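Long-range contact in protein kinase A regulatory subunit, putative (Trypanosoma cruzi, PDB 6FTF), which probably restrains the catalytic subunit of a cAMP-independent protein kinase A and binds the nucleoside analogue 7-cyano-7-deazainosine in its two cyclic nucleotide-binding domains: residues 203-208 with 252-257. Sequence-based numbering, arbitrary orientation.
Sequences YIIMEG and THVITA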
loop_
_atom_site.group_PDB
_atom_site.type_symbol
_atom_site.label_atom_id
_atom_site.label_comp_id
_atom_site.label_asym_id
_atom_site.label_seq_id
_atom_site.Cartn_x
_atom_site.Cartn_y
_atom_site.Cartn_z
ATOM N N TYR A 203 8.356 -1.028 -8.478
ATOM C CA TYR A 203 9.320 0.057 -8.372
ATOM C C TYR A 203 8.861 1.215 -9.239
ATOM O O TYR A 203 8.480 1.013 -10.399
ATOM C CB TYR A 203 10.702 -0.405 -8.852
ATOM C CG TYR A 203 11.295 -1.539 -8.055
ATOM C CD1 TYR A 203 11.002 -2.847 -8.369
ATOM C CD2 TYR A 203 12.137 -1.300 -6.986
ATOM C CE1 TYR A 203 11.530 -3.885 -7.636
ATOM C CE2 TYR A 203 12.664 -2.331 -6.249
ATOM C CZ TYR A 203 12.357 -3.614 -6.576
ATOM O OH TYR A 203 12.889 -4.668 -5.835
ATOM N N ILE A 204 8.909 2.423 -8.692
ATOM C CA ILE A 204 8.705 3.640 -9.463
ATOM C C ILE A 204 10.062 4.303 -9.573
ATOM O O ILE A 204 10.745 4.501 -8.561
ATOM C CB ILE A 204 7.687 4.575 -8.799
ATOM C CG1 ILE A 204 6.385 3.832 -8.471
ATOM C CG2 ILE A 204 7.449 5.768 -9.696
ATOM C CD1 ILE A 204 5.386 4.660 -7.675
ATOM N N ILE A 205 10.480 4.598 -10.788
ATOM C CA ILE A 205 11.811 5.151 -11.003
ATOM C C ILE A 205 11.818 6.633 -10.641
ATOM O O ILE A 205 11.169 7.453 -11.295
ATOM C CB ILE A 205 12.281 4.918 -12.442
ATOM C CG1 ILE A 205 12.243 3.420 -12.759
ATOM C CG2 ILE A 205 13.688 5.487 -12.627
ATOM C CD1 ILE A 205 12.502 3.098 -14.207
ATOM N N MET A 206 12.600 6.989 -9.623
ATOM C CA MET A 206 12.770 8.383 -9.234
ATOM C C MET A 206 13.890 9.054 -10.006
ATOM O O MET A 206 13.829 10.267 -10.251
ATOM C CB MET A 206 13.033 8.498 -7.726
ATOM C CG MET A 206 11.894 7.957 -6.880
ATOM S SD MET A 206 12.151 8.081 -5.102
ATOM C CE MET A 206 11.878 9.833 -4.836
ATOM N N GLU A 207 14.912 8.302 -10.390
ATOM C CA GLU A 207 15.993 8.818 -11.209
ATOM C C GLU A 207 16.644 7.646 -11.923
ATOM O O GLU A 207 16.786 6.568 -11.345
ATOM C CB GLU A 207 17.038 9.491 -10.320
ATOM C CG GLU A 207 18.176 10.166 -11.024
ATOM C CD GLU A 207 19.234 10.609 -10.030
ATOM O OE1 GLU A 207 18.874 11.263 -9.027
ATOM O OE2 GLU A 207 20.419 10.273 -10.232
ATOM N N GLY A 208 17.070 7.874 -13.157
ATOM C CA GLY A 208 17.861 6.910 -13.905
ATOM C C GLY A 208 17.070 6.156 -14.954
ATOM O O GLY A 208 15.894 6.427 -15.212
ATOM N N THR A 252 21.945 3.093 -15.667
ATOM C CA THR A 252 22.641 4.190 -15.025
ATOM C C THR A 252 22.519 3.922 -13.541
ATOM O O THR A 252 21.922 2.921 -13.128
ATOM C CB THR A 252 21.937 5.520 -15.328
ATOM O OG1 THR A 252 20.605 5.508 -14.783
ATOM C CG2 THR A 252 21.834 5.754 -16.822
ATOM N N HIS A 253 23.063 4.799 -12.712
ATOM C CA HIS A 253 22.623 4.780 -11.330
ATOM C C HIS A 253 21.120 5.019 -11.320
ATOM O O HIS A 253 20.605 5.830 -12.096
ATOM C CB HIS A 253 23.327 5.851 -10.503
ATOM C CG HIS A 253 23.056 5.721 -9.039
ATOM N ND1 HIS A 253 23.679 4.779 -8.245
ATOM C CD2 HIS A 253 22.185 6.372 -8.233
ATOM C CE1 HIS A 253 23.220 4.873 -7.011
ATOM N NE2 HIS A 253 22.317 5.838 -6.975
ATOM N N VAL A 254 20.413 4.272 -10.480
ATOM C CA VAL A 254 18.960 4.337 -10.412
ATOM C C VAL A 254 18.529 4.509 -8.967
ATOM O O VAL A 254 19.066 3.866 -8.060
ATOM C CB VAL A 254 18.315 3.076 -11.016
ATOM C CG1 VAL A 254 16.820 2.985 -10.678
ATOM C CG2 VAL A 254 18.531 3.033 -12.510
ATOM N N ILE A 255 17.558 5.384 -8.749
ATOM C CA ILE A 255 16.893 5.506 -7.461
ATOM C C ILE A 255 15.439 5.137 -7.680
ATOM O O ILE A 255 14.812 5.659 -8.606
ATOM C CB ILE A 255 17.007 6.933 -6.896
ATOM C CG1 ILE A 255 18.476 7.334 -6.743
ATOM C CG2 ILE A 255 16.278 7.041 -5.559
ATOM C CD1 ILE A 255 18.705 8.765 -6.278
ATOM N N THR A 256 14.915 4.259 -6.841
ATOM C CA THR A 256 13.527 3.829 -6.929
ATOM C C THR A 256 12.792 4.085 -5.622
ATOM O O THR A 256 13.384 4.111 -4.539
ATOM C CB THR A 256 13.379 2.318 -7.233
ATOM O OG1 THR A 256 13.859 1.534 -6.135
ATOM C CG2 THR A 256 14.114 1.917 -8.496
ATOM N N ALA A 257 11.477 4.249 -5.760
ATOM C CA ALA A 257 10.534 4.056 -4.671
ATOM C C ALA A 257 9.920 2.681 -4.870
ATOM O O ALA A 257 9.565 2.319 -5.991
ATOM C CB ALA A 257 9.439 5.122 -4.672
HETATM O O HOH W 1 21.122 8.582 -12.323
#
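Ile-204 and Ala-257 form a hydrogen-bonded pair in an antiparallel strand pairing, broken by a classic beta bulge, in the beta-roll of the second cyclic nucleotide-binding domain. Two backbone bonds join them, Ile-204 N to Ala-257 O (2.8 Å) and Ala-257 N to Ile-204 O. At the bulge Met-206 and Glu-207 both face Ile-255, whose O is gripped by two donors, Met-206 N at 2.8 Å and, longer, Glu-207 N at 3.2 Å; Ile-255 N returns a bond to Glu-207 O. Met-206 CG stands anti to its carbonyl carbon (chi1 -61°), and the chain runs back over Ala-257, Met-206 SD 4.0 Å from Ala-257 CB, and also touches Phe-159 of helix 149-160. On the face of Ile-205 and Thr-256, Thr-256 OG1 meets the edge of the Tyr-203 ring, 3.4 Å from CD2, while bonding to Glu-184 O of the neighbouring strand. Gly-208, with positive phi (103°), brings its CA within 3.2 Å of Thr-252 OG1, which donates to His-253 O and also bonds Thr-209 N; there is no space for a CB beside His-253 O and Thr-252 OG1. A water links Glu-207 OE2 to His-253 O. The contact thus grades from an apolar end against the helix to a water-bridged one, the extra bulge residue being accommodated by one carbonyl oxygen that accepts two N-H donors.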